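Local coordinates for protein Amy13K (Eubacterium rectale DSM 17629, PDB 6B3P) that binds starch-derived malto-oligosaccharides through tandem family 26 carbohydrate-binding modules of a surface-anchored alpha-amylase from a human gut bacterium, at residues Met112-Tyr117 against Phe167-Thr173; Asn118-Asp124 against Val153-Val159; Lys160-Cys165 against Ile178-Ser184. Numbering follows the deposited sequence.

Contact 1. Residues Met112-Tyr117 against Phe167-Thr173; sequences MGSTIY and FNNNNGT. With EDO (1,2-ethanediol), chain G.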
loop_
_atom_site.group_PDB
_atom_site.type_symbol
_atom_site.label_atom_id
_atom_site.label_comp_id
_atom_site.label_asym_id
_atom_site.label_seq_id
_atom_site.Cartn_x
_atom_site.Cartn_y
_atom_site.Cartn_z
ATOM N N MET A 112 -23.418 -1.594 -11.848
ATOM C CA MET A 112 -22.964 -2.619 -12.780
ATOM C C MET A 112 -23.183 -4.002 -12.168
ATOM O O MET A 112 -22.549 -4.980 -12.567
ATOM C CB MET A 112 -21.490 -2.412 -13.144
ATOM C CG MET A 112 -20.541 -2.424 -11.960
ATOM S SD MET A 112 -18.848 -2.003 -12.430
ATOM C CE MET A 112 -18.315 -3.510 -13.245
ATOM N N GLY A 113 -24.088 -4.069 -11.194
ATOM C CA GLY A 113 -24.479 -5.328 -10.584
ATOM C C GLY A 113 -23.708 -5.652 -9.320
ATOM O O GLY A 113 -23.006 -4.797 -8.777
ATOM N N SER A 114 -23.838 -6.893 -8.856
ATOM C CA SER A 114 -23.238 -7.322 -7.596
ATOM C C SER A 114 -22.229 -8.451 -7.812
ATOM O O SER A 114 -21.584 -8.907 -6.865
ATOM C CB SER A 114 -24.327 -7.765 -6.617
ATOM O OG SER A 114 -25.015 -8.910 -7.096
ATOM N N THR A 115 -22.103 -8.896 -9.060
ATOM C CA THR A 115 -21.102 -9.887 -9.435
ATOM C C THR A 115 -19.956 -9.193 -10.155
ATOM O O THR A 115 -20.084 -8.809 -11.319
ATOM C CB THR A 115 -21.688 -10.988 -10.334
ATOM O OG1 THR A 115 -22.406 -10.393 -11.423
ATOM C CG2 THR A 115 -22.621 -11.888 -9.535
ATOM N N ILE A 116 -18.840 -9.034 -9.449
ATOM C CA ILE A 116 -17.694 -8.294 -9.960
ATOM C C ILE A 116 -16.499 -9.220 -10.151
ATOM O O ILE A 116 -16.277 -10.138 -9.360
ATOM C CB ILE A 116 -17.301 -7.141 -9.013
ATOM C CG1 ILE A 116 -18.526 -6.288 -8.667
ATOM C CG2 ILE A 116 -16.201 -6.283 -9.632
ATOM C CD1 ILE A 116 -19.188 -5.630 -9.866
ATOM N N TYR A 117 -15.738 -8.963 -11.210
ATOM C CA TYR A 117 -14.561 -9.754 -11.544
ATOM C C TYR A 117 -13.324 -8.867 -11.627
ATOM O O TYR A 117 -13.426 -7.668 -11.885
ATOM C CB TYR A 117 -14.758 -10.477 -12.879
ATOM C CG TYR A 117 -15.887 -11.478 -12.893
ATOM C CD1 TYR A 117 -17.198 -11.074 -13.114
ATOM C CD2 TYR A 117 -15.641 -12.830 -12.701
ATOM C CE1 TYR A 117 -18.233 -11.989 -13.133
ATOM C CE2 TYR A 117 -16.666 -13.753 -12.720
ATOM C CZ TYR A 117 -17.961 -13.327 -12.937
ATOM O OH TYR A 117 -18.988 -14.242 -12.957
ATOM N N PHE A 167 -11.241 -4.266 -13.699
ATOM C CA PHE A 167 -12.451 -4.656 -12.986
ATOM C C PHE A 167 -13.615 -4.668 -13.971
ATOM O O PHE A 167 -13.693 -3.809 -14.844
ATOM C CB PHE A 167 -12.733 -3.708 -11.819
ATOM C CG PHE A 167 -11.737 -3.815 -10.695
ATOM C CD1 PHE A 167 -11.880 -4.787 -9.716
ATOM C CD2 PHE A 167 -10.661 -2.947 -10.616
ATOM C CE1 PHE A 167 -10.969 -4.890 -8.679
ATOM C CE2 PHE A 167 -9.745 -3.047 -9.582
ATOM C CZ PHE A 167 -9.900 -4.019 -8.613
ATOM N N ASN A 168 -14.511 -5.644 -13.836
ATOM C CA ASN A 168 -15.630 -5.786 -14.766
ATOM C C ASN A 168 -16.764 -6.621 -14.178
ATOM O O ASN A 168 -16.622 -7.197 -13.099
ATOM C CB ASN A 168 -15.154 -6.417 -16.080
ATOM C CG ASN A 168 -14.745 -7.869 -15.916
ATOM O OD1 ASN A 168 -15.586 -8.767 -15.908
ATOM N ND2 ASN A 168 -13.445 -8.106 -15.797
ATOM N N ASN A 169 -17.884 -6.681 -14.897
ATOM C CA ASN A 169 -19.042 -7.466 -14.470
ATOM C C ASN A 169 -19.358 -8.620 -15.419
ATOM O O ASN A 169 -20.392 -9.272 -15.281
ATOM C CB ASN A 169 -20.275 -6.564 -14.326
ATOM C CG ASN A 169 -20.678 -5.893 -15.631
ATOM O OD1 ASN A 169 -20.089 -6.136 -16.685
ATOM N ND2 ASN A 169 -21.697 -5.041 -15.561
ATOM N N ASN A 170 -18.457 -8.875 -16.365
ATOM C CA ASN A 170 -18.671 -9.902 -17.380
ATOM C C ASN A 170 -19.980 -9.679 -18.129
ATOM O O ASN A 170 -20.701 -10.630 -18.431
ATOM C CB ASN A 170 -18.668 -11.292 -16.741
ATOM C CG ASN A 170 -18.503 -12.405 -17.760
ATOM O OD1 ASN A 170 -18.035 -12.177 -18.875
ATOM N ND2 ASN A 170 -18.888 -13.618 -17.381
ATOM N N ASN A 171 -20.290 -8.420 -18.421
ATOM C CA ASN A 171 -21.552 -8.081 -19.066
ATOM C C ASN A 171 -21.523 -6.690 -19.693
ATOM O O ASN A 171 -22.503 -5.947 -19.630
ATOM C CB ASN A 171 -22.698 -8.176 -18.051
ATOM C CG ASN A 171 -24.063 -8.271 -18.710
ATOM O OD1 ASN A 171 -24.192 -8.750 -19.838
ATOM N ND2 ASN A 171 -25.093 -7.812 -18.004
ATOM N N GLY A 172 -20.386 -6.339 -20.289
ATOM C CA GLY A 172 -20.270 -5.114 -21.060
ATOM C C GLY A 172 -19.718 -3.912 -20.316
ATOM O O GLY A 172 -19.472 -2.872 -20.929
ATOM N N THR A 173 -19.522 -4.046 -19.006
ATOM C CA THR A 173 -18.987 -2.952 -18.198
ATOM C C THR A 173 -17.625 -3.324 -17.618
ATOM O O THR A 173 -17.476 -4.348 -16.953
ATOM C CB THR A 173 -19.945 -2.567 -17.049
ATOM O OG1 THR A 173 -21.239 -2.265 -17.584
ATOM C CG2 THR A 173 -19.423 -1.350 -16.288
HETATM C C1 EDO G . -17.363 -8.184 -21.306
HETATM O O1 EDO G . -17.577 -9.342 -20.489
HETATM C C2 EDO G . -17.180 -6.953 -20.425
HETATM O O2 EDO G . -17.646 -7.228 -19.097
HETATM O O HOH W 1 -20.925 -13.573 -15.020
#

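Contact 2. Residues Asn118-Asp124 against Val153-Val159; sequences NYMWGAD and VVYTQDV. With GLC (alpha-D-glucopyranose), chain D; GLC (alpha-D-glucopyranose), chain B; FMT (formic acid), chain T.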
loop_
_atom_site.group_PDB
_atom_site.type_symbol
_atom_site.label_atom_id
_atom_site.label_comp_id
_atom_site.label_asym_id
_atom_site.label_seq_id
_atom_site.Cartn_x
_atom_site.Cartn_y
_atom_site.Cartn_z
ATOM N N ASN A 118 -12.158 -9.464 -11.401
ATOM C CA ASN A 118 -10.893 -8.802 -11.691
ATOM C C ASN A 118 -10.051 -9.648 -12.629
ATOM O O ASN A 118 -9.753 -10.807 -12.336
ATOM C CB ASN A 118 -10.110 -8.516 -10.412
ATOM C CG ASN A 118 -8.829 -7.745 -10.678
ATOM O OD1 ASN A 118 -7.764 -8.331 -10.867
ATOM N ND2 ASN A 118 -8.933 -6.422 -10.709
ATOM N N TYR A 119 -9.681 -9.060 -13.761
ATOM C CA TYR A 119 -8.828 -9.715 -14.740
ATOM C C TYR A 119 -7.424 -9.136 -14.634
ATOM O O TYR A 119 -7.265 -7.919 -14.605
ATOM C CB TYR A 119 -9.398 -9.531 -16.147
ATOM C CG TYR A 119 -8.504 -10.051 -17.242
ATOM C CD1 TYR A 119 -8.464 -11.403 -17.547
ATOM C CD2 TYR A 119 -7.701 -9.191 -17.972
ATOM C CE1 TYR A 119 -7.647 -11.883 -18.544
ATOM C CE2 TYR A 119 -6.879 -9.661 -18.974
ATOM C CZ TYR A 119 -6.854 -11.011 -19.255
ATOM O OH TYR A 119 -6.040 -11.496 -20.256
ATOM N N MET A 120 -6.417 -10.006 -14.570
ATOM C CA MET A 120 -5.045 -9.588 -14.281
ATOM C C MET A 120 -4.028 -10.213 -15.234
ATOM O O MET A 120 -4.146 -11.382 -15.603
ATOM C CB MET A 120 -4.687 -9.952 -12.836
ATOM C CG MET A 120 -3.354 -9.396 -12.350
ATOM S SD MET A 120 -1.925 -10.381 -12.846
ATOM C CE MET A 120 -2.159 -11.866 -11.870
ATOM N N TRP A 121 -3.027 -9.425 -15.619
ATOM C CA TRP A 121 -1.923 -9.923 -16.430
ATOM C C TRP A 121 -0.638 -9.146 -16.154
ATOM O O TRP A 121 -0.673 -8.009 -15.685
ATOM C CB TRP A 121 -2.270 -9.848 -17.922
ATOM C CG TRP A 121 -2.269 -8.459 -18.512
ATOM C CD1 TRP A 121 -1.294 -7.900 -19.292
ATOM C CD2 TRP A 121 -3.295 -7.464 -18.382
ATOM N NE1 TRP A 121 -1.648 -6.623 -19.649
ATOM C CE2 TRP A 121 -2.871 -6.331 -19.104
ATOM C CE3 TRP A 121 -4.527 -7.422 -17.724
ATOM C CZ2 TRP A 121 -3.636 -5.168 -19.186
ATOM C CZ3 TRP A 121 -5.283 -6.267 -17.806
ATOM C CH2 TRP A 121 -4.836 -5.156 -18.533
ATOM N N GLY A 122 0.495 -9.784 -16.437
ATOM C CA GLY A 122 1.792 -9.138 -16.343
ATOM C C GLY A 122 2.551 -9.411 -15.057
ATOM O O GLY A 122 3.679 -8.945 -14.893
ATOM N N ALA A 123 1.946 -10.167 -14.146
ATOM C CA ALA A 123 2.567 -10.441 -12.851
ATOM C C ALA A 123 3.578 -11.581 -12.942
ATOM O O ALA A 123 3.638 -12.298 -13.941
ATOM C CB ALA A 123 1.500 -10.765 -11.812
ATOM N N ASP A 124 4.380 -11.736 -11.892
ATOM C CA ASP A 124 5.350 -12.825 -11.815
ATOM C C ASP A 124 4.630 -14.168 -11.709
ATOM O O ASP A 124 3.486 -14.232 -11.258
ATOM C CB ASP A 124 6.290 -12.619 -10.621
ATOM C CG ASP A 124 7.283 -13.755 -10.454
ATOM O OD1 ASP A 124 8.218 -13.854 -11.276
ATOM O OD2 ASP A 124 7.135 -14.538 -9.493
ATOM N N VAL A 153 -9.558 -6.940 -4.217
ATOM C CA VAL A 153 -8.743 -8.014 -4.765
ATOM C C VAL A 153 -7.325 -7.853 -4.229
ATOM O O VAL A 153 -6.831 -6.734 -4.075
ATOM C CB VAL A 153 -8.740 -8.019 -6.312
ATOM C CG1 VAL A 153 -8.068 -6.769 -6.861
ATOM C CG2 VAL A 153 -8.063 -9.279 -6.841
ATOM N N VAL A 154 -6.684 -8.979 -3.939
ATOM C CA VAL A 154 -5.332 -8.990 -3.398
ATOM C C VAL A 154 -4.445 -9.899 -4.235
ATOM O O VAL A 154 -4.737 -11.086 -4.392
ATOM C CB VAL A 154 -5.306 -9.470 -1.929
ATOM C CG1 VAL A 154 -3.879 -9.458 -1.379
ATOM C CG2 VAL A 154 -6.221 -8.610 -1.068
ATOM N N TYR A 155 -3.369 -9.330 -4.771
ATOM C CA TYR A 155 -2.381 -10.098 -5.517
ATOM C C TYR A 155 -1.054 -10.148 -4.768
ATOM O O TYR A 155 -0.480 -9.114 -4.427
ATOM C CB TYR A 155 -2.192 -9.511 -6.915
ATOM C CG TYR A 155 -3.394 -9.737 -7.795
ATOM C CD1 TYR A 155 -3.703 -11.009 -8.256
ATOM C CD2 TYR A 155 -4.229 -8.689 -8.153
ATOM C CE1 TYR A 155 -4.806 -11.230 -9.051
ATOM C CE2 TYR A 155 -5.334 -8.899 -8.949
ATOM C CZ TYR A 155 -5.619 -10.171 -9.395
ATOM O OH TYR A 155 -6.722 -10.379 -10.190
ATOM N N THR A 156 -0.587 -11.368 -4.518
ATOM C CA THR A 156 0.643 -11.607 -3.775
ATOM C C THR A 156 1.716 -12.173 -4.689
ATOM O O THR A 156 1.460 -13.131 -5.412
ATOM C CB THR A 156 0.408 -12.589 -2.613
ATOM O OG1 THR A 156 -0.630 -12.089 -1.762
ATOM C CG2 THR A 156 1.681 -12.788 -1.801
ATOM N N GLN A 157 2.913 -11.592 -4.641
ATOM C CA GLN A 157 4.043 -12.075 -5.436
ATOM C C GLN A 157 5.288 -12.258 -4.578
ATOM O O GLN A 157 5.421 -11.634 -3.526
ATOM C CB GLN A 157 4.360 -11.106 -6.576
ATOM C CG GLN A 157 3.176 -10.741 -7.449
ATOM C CD GLN A 157 3.549 -9.753 -8.534
ATOM O OE1 GLN A 157 4.102 -10.130 -9.566
ATOM N NE2 GLN A 157 3.254 -8.478 -8.302
ATOM N N ASP A 158 6.198 -13.111 -5.039
ATOM C CA ASP A 158 7.476 -13.306 -4.364
ATOM C C ASP A 158 8.467 -12.202 -4.721
ATOM O O ASP A 158 9.438 -11.975 -3.996
ATOM C CB ASP A 158 8.073 -14.669 -4.722
ATOM C CG ASP A 158 7.242 -15.826 -4.199
ATOM O OD1 ASP A 158 6.253 -15.574 -3.480
ATOM O OD2 ASP A 158 7.578 -16.990 -4.498
ATOM N N VAL A 159 8.214 -11.524 -5.837
ATOM C CA VAL A 159 9.090 -10.460 -6.310
ATOM C C VAL A 159 8.303 -9.183 -6.575
ATOM O O VAL A 159 7.078 -9.204 -6.710
ATOM C CB VAL A 159 9.844 -10.874 -7.594
ATOM C CG1 VAL A 159 10.697 -12.111 -7.333
ATOM C CG2 VAL A 159 8.868 -11.118 -8.750
HETATM C C1 GLC D . -7.040 -6.722 -21.740
HETATM C C2 GLC D . -6.545 -5.343 -22.075
HETATM C C3 GLC D . -5.525 -5.401 -23.184
HETATM C C4 GLC D . -4.438 -6.381 -22.848
HETATM C C5 GLC D . -5.043 -7.725 -22.537
HETATM C C6 GLC D . -3.986 -8.745 -22.179
HETATM O O2 GLC D . -7.632 -4.521 -22.411
HETATM O O3 GLC D . -4.954 -4.143 -23.366
HETATM O O4 GLC D . -3.488 -6.429 -23.906
HETATM O O5 GLC D . -5.949 -7.571 -21.474
HETATM O O6 GLC D . -4.503 -10.033 -21.962
HETATM C C1 GLC B . -11.610 -8.899 -23.025
HETATM C C2 GLC B . -11.512 -7.475 -22.504
HETATM C C3 GLC B . -10.199 -6.842 -22.836
HETATM C C4 GLC B . -9.087 -7.738 -22.390
HETATM C C5 GLC B . -9.246 -9.121 -22.982
HETATM C C6 GLC B . -8.173 -10.065 -22.511
HETATM O O1 GLC B . -11.784 -8.959 -24.443
HETATM O O2 GLC B . -12.513 -6.676 -23.044
HETATM O O3 GLC B . -10.061 -5.600 -22.185
HETATM O O4 GLC B . -7.870 -7.159 -22.800
HETATM O O5 GLC B . -10.479 -9.628 -22.596
HETATM O O6 GLC B . -8.210 -11.283 -23.187
HETATM C C FMT T . -8.152 -12.316 -3.656
HETATM O O1 FMT T . -8.508 -11.336 -3.005
HETATM O O2 FMT T . -7.555 -12.202 -4.724
#

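Contact 3. Residues Lys160-Cys165 against Ile178-Ser184; sequences KQNFSC and IDVSVTS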
loop_
_atom_site.group_PDB
_atom_site.type_symbol
_atom_site.label_atom_id
_atom_site.label_comp_id
_atom_site.label_asym_id
_atom_site.label_seq_id
_atom_site.Cartn_x
_atom_site.Cartn_y
_atom_site.Cartn_z
ATOM N N LYS A 160 9.026 -8.073 -6.653
ATOM C CA LYS A 160 8.431 -6.755 -6.803
ATOM C C LYS A 160 8.177 -6.435 -8.272
ATOM O O LYS A 160 8.948 -5.705 -8.899
ATOM C CB LYS A 160 9.350 -5.709 -6.179
ATOM C CG LYS A 160 8.776 -4.320 -6.081
ATOM C CD LYS A 160 9.769 -3.425 -5.372
ATOM C CE LYS A 160 9.399 -1.968 -5.482
ATOM N NZ LYS A 160 9.503 -1.465 -6.882
ATOM N N GLN A 161 7.091 -6.980 -8.813
ATOM C CA GLN A 161 6.795 -6.841 -10.234
ATOM C C GLN A 161 5.503 -6.075 -10.476
ATOM O O GLN A 161 4.454 -6.418 -9.932
ATOM C CB GLN A 161 6.707 -8.218 -10.892
ATOM C CG GLN A 161 6.655 -8.163 -12.413
ATOM C CD GLN A 161 7.084 -9.461 -13.066
ATOM O OE1 GLN A 161 8.118 -10.033 -12.717
ATOM N NE2 GLN A 161 6.292 -9.932 -14.024
ATOM N N ASN A 162 5.592 -5.034 -11.297
ATOM C CA ASN A 162 4.411 -4.301 -11.725
ATOM C C ASN A 162 3.525 -5.202 -12.572
ATOM O O ASN A 162 3.997 -6.161 -13.182
ATOM C CB ASN A 162 4.799 -3.048 -12.514
ATOM C CG ASN A 162 5.595 -2.055 -11.685
ATOM O OD1 ASN A 162 5.588 -2.106 -10.455
ATOM N ND2 ASN A 162 6.282 -1.139 -12.358
ATOM N N PHE A 163 2.236 -4.893 -12.600
ATOM C CA PHE A 163 1.292 -5.643 -13.412
ATOM C C PHE A 163 0.105 -4.759 -13.755
ATOM O O PHE A 163 0.066 -3.587 -13.379
ATOM C CB PHE A 163 0.833 -6.909 -12.683
ATOM C CG PHE A 163 0.178 -6.647 -11.360
ATOM C CD1 PHE A 163 0.941 -6.465 -10.219
ATOM C CD2 PHE A 163 -1.203 -6.597 -11.253
ATOM C CE1 PHE A 163 0.341 -6.230 -8.998
ATOM C CE2 PHE A 163 -1.809 -6.362 -10.033
ATOM C CZ PHE A 163 -1.036 -6.178 -8.904
ATOM N N SER A 164 -0.854 -5.325 -14.477
ATOM C CA SER A 164 -2.046 -4.591 -14.873
ATOM C C SER A 164 -3.286 -5.402 -14.552
ATOM O O SER A 164 -3.222 -6.628 -14.466
ATOM C CB SER A 164 -2.006 -4.261 -16.365
ATOM O OG SER A 164 -0.797 -3.611 -16.714
ATOM N N CYS A 165 -4.413 -4.724 -14.369
ATOM C CA CYS A 165 -5.668 -5.421 -14.134
ATOM C C CYS A 165 -6.874 -4.601 -14.581
ATOM O O CYS A 165 -6.766 -3.407 -14.862
ATOM C CB CYS A 165 -5.811 -5.791 -12.655
ATOM S SG CYS A 165 -6.042 -4.382 -11.553
ATOM N N ILE A 178 -5.751 -0.758 -15.746
ATOM C CA ILE A 178 -5.144 -0.211 -14.539
ATOM C C ILE A 178 -3.702 -0.691 -14.447
ATOM O O ILE A 178 -3.456 -1.875 -14.243
ATOM C CB ILE A 178 -5.913 -0.631 -13.273
ATOM C CG1 ILE A 178 -7.380 -0.203 -13.368
ATOM C CG2 ILE A 178 -5.267 -0.022 -12.028
ATOM C CD1 ILE A 178 -8.301 -1.021 -12.498
ATOM N N ASP A 179 -2.757 0.229 -14.602
ATOM C CA ASP A 179 -1.340 -0.108 -14.522
ATOM C C ASP A 179 -0.851 0.036 -13.087
ATOM O O ASP A 179 -0.691 1.148 -12.582
ATOM C CB ASP A 179 -0.516 0.773 -15.461
ATOM C CG ASP A 179 -0.896 0.586 -16.919
ATOM O OD1 ASP A 179 -1.436 -0.486 -17.269
ATOM O OD2 ASP A 179 -0.646 1.512 -17.717
ATOM N N VAL A 180 -0.618 -1.100 -12.438
ATOM C CA VAL A 180 -0.248 -1.125 -11.028
ATOM C C VAL A 180 1.263 -1.050 -10.848
ATOM O O VAL A 180 1.991 -1.960 -11.246
ATOM C CB VAL A 180 -0.784 -2.402 -10.336
ATOM C CG1 VAL A 180 -0.376 -2.446 -8.862
ATOM C CG2 VAL A 180 -2.298 -2.482 -10.475
ATOM N N SER A 181 1.724 0.046 -10.254
ATOM C CA SER A 181 3.112 0.163 -9.825
ATOM C C SER A 181 3.245 -0.322 -8.387
ATOM O O SER A 181 2.707 0.292 -7.466
ATOM C CB SER A 181 3.605 1.607 -9.942
ATOM O OG SER A 181 3.631 2.032 -11.293
ATOM N N VAL A 182 3.954 -1.430 -8.201
ATOM C CA VAL A 182 4.211 -1.960 -6.866
ATOM C C VAL A 182 5.381 -1.198 -6.251
ATOM O O VAL A 182 6.522 -1.333 -6.692
ATOM C CB VAL A 182 4.512 -3.477 -6.901
ATOM C CG1 VAL A 182 4.735 -4.014 -5.492
ATOM C CG2 VAL A 182 3.369 -4.227 -7.583
ATOM N N THR A 183 5.082 -0.394 -5.234
ATOM C CA THR A 183 6.060 0.504 -4.626
ATOM C C THR A 183 6.518 0.022 -3.252
ATOM O O THR A 183 7.375 0.643 -2.625
ATOM C CB THR A 183 5.482 1.926 -4.488
ATOM O OG1 THR A 183 4.239 1.871 -3.776
ATOM C CG2 THR A 183 5.253 2.542 -5.863
ATOM N N SER A 184 5.946 -1.084 -2.786
ATOM C CA SER A 184 6.304 -1.638 -1.485
ATOM C C SER A 184 5.685 -3.018 -1.307
ATOM O O SER A 184 4.928 -3.479 -2.159
ATOM C CB SER A 184 5.840 -0.713 -0.361
ATOM O OG SER A 184 4.456 -0.875 -0.111
#

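Contact 1. Residues Met112-Tyr117 against Phe167-Thr173
The one beta bridge between these segments joins Tyr-117 and Asn-168, a hydrogen-bonded pair: Tyr-117 N reaches Asn-168 O at 2.7 Å and Asn-168 N reaches Tyr-117 O at 3.0 Å. Beyond it, Asn-169 ND2 donates to Met-112 O (3.1 Å), tying the approach to strand 116-121 to the turn. Asparagine amides also shape the turn itself. Asn-168 OD1 accepts from Asn-170 N at 2.9 Å, an Asx turn, and Asn-169 OD1 accepts from Thr-173 N at 3.2 Å. A water links Tyr-117 OH to Asn-170 ND2. The apolar contribution comes from Met-112, whose CE lies 3.9 Å from Thr-173 CG2, and from the Tyr-117 ring, whose CE1 is 3.7 Å from Asn-170 CB. Asn-168 and Asn-170 also touch Trp-136 and Pro-137, respectively. Such pairing, continued by an asparagine-rich turn, joins two neighbouring strands of the antiparallel sheet in a beta-sandwich starch-binding module, beside the glycan-binding residues Trp-136 and Gln-174.

Contact 2. Residues Asn118-Asp124 against Val153-Val159
A very short hydrogen bond from Tyr-155 OH to Asn-118 OD1, 2.4 Å, spans the gap between the two sheets of this beta-sandwich module. Farther along, Asp-124 N donates to Gln-157 OE1 at 2.8 Å in a nearly straight bond, so a buried glutamine side chain secures the backbone just past strand 116-121. Gln-157 NE2 is used as well, by Gln-161 O, while the Asp-124 carboxylate turns to Ser-126. The two strands belong to different sheets, the axes of 118-121 and 153-157 approaching to 9.6 Å at an angle of 21°, and side chains bridge the space. Met-120 does so over the face of the Tyr-155 ring, in a CH-pi contact with CG 4.0 Å from the centroid, and its sulfur adds a Met-aromatic contact. At the outer end Asp-124 CG meets Val-159 CG2 at 3.5 Å. Alternation along strand 118-121 divides the labour: Asn-118 and Met-120 point into the sandwich, whereas Tyr-119 and Trp-121 serve the glycan pocket. One face of the Trp-121 ring lies against a glucose of the bound ligand, and Tyr-119 OH is hydrogen-bonded to O6 of that same glucose at 2.7 Å.

Contact 3. Residues Lys160-Cys165 against Ile178-Ser184
Phe-163 adopts the p rotamer, with chi1 at 59°, and this lays its ring alongside the partner strand, one face against Val-180. Val-180 CB sits 4.0 Å from the ring centroid in a CH-pi contact, and Phe-163 CE1 also meets Val-182 CG2 at 3.9 Å. Both valines are t, and both side chains face inward toward strand 101-108. Cys-165, again p, brings SG to 4.1 Å from Ile-178 CB on the same face. These residues belong to a beta hairpin of strands 163-168 and 178-180, the latter an edge strand of its sheet. Phe-163 with Val-180 and Cys-165 with Ile-178 are antiparallel hydrogen-bonded pairs, the shortest bond being Val-180 N to Phe-163 O at 2.7 Å. Between them Ser-164 and Asp-179 form the non-hydrogen-bonded pair, their m side chains on the other face with OG and OD1 3.2 Å apart. Past the strand ends, side chains continue the pairing. Asn-162, chi1 m, swings OD1 back to accept from Val-182 N at 2.9 Å. The Lys-160 chain, extended through chi3 and bent only at chi4, carries NZ to Val-182 O at 3.0 Å, while the same ammonium forms a salt bridge with Glu-82.

The three contacts illustrate how chemistry follows position in a beta-sandwich. Contacts 1 and 3 lie within one sheet, sharing strand 163-168, and rely on backbone pairing; contact 2 spans two sheets and depends on side chains. All are partly buried, yet their exposed parts differ: an asparagine-rich turn in contact 1, loop residues beyond the strands in contact 2, and a lysine and an asparagine in contact 3. Strand 116-121 serves both contacts 1 and 2. Phe-167 is the common inner piece, its ring packing on Asn-118 and Val-153 of contact 2 and on Ile-178 of contact 3. Contacts 2 and 3 also meet through the probable hydrogen bond between Trp-121 O and Ser-164 N.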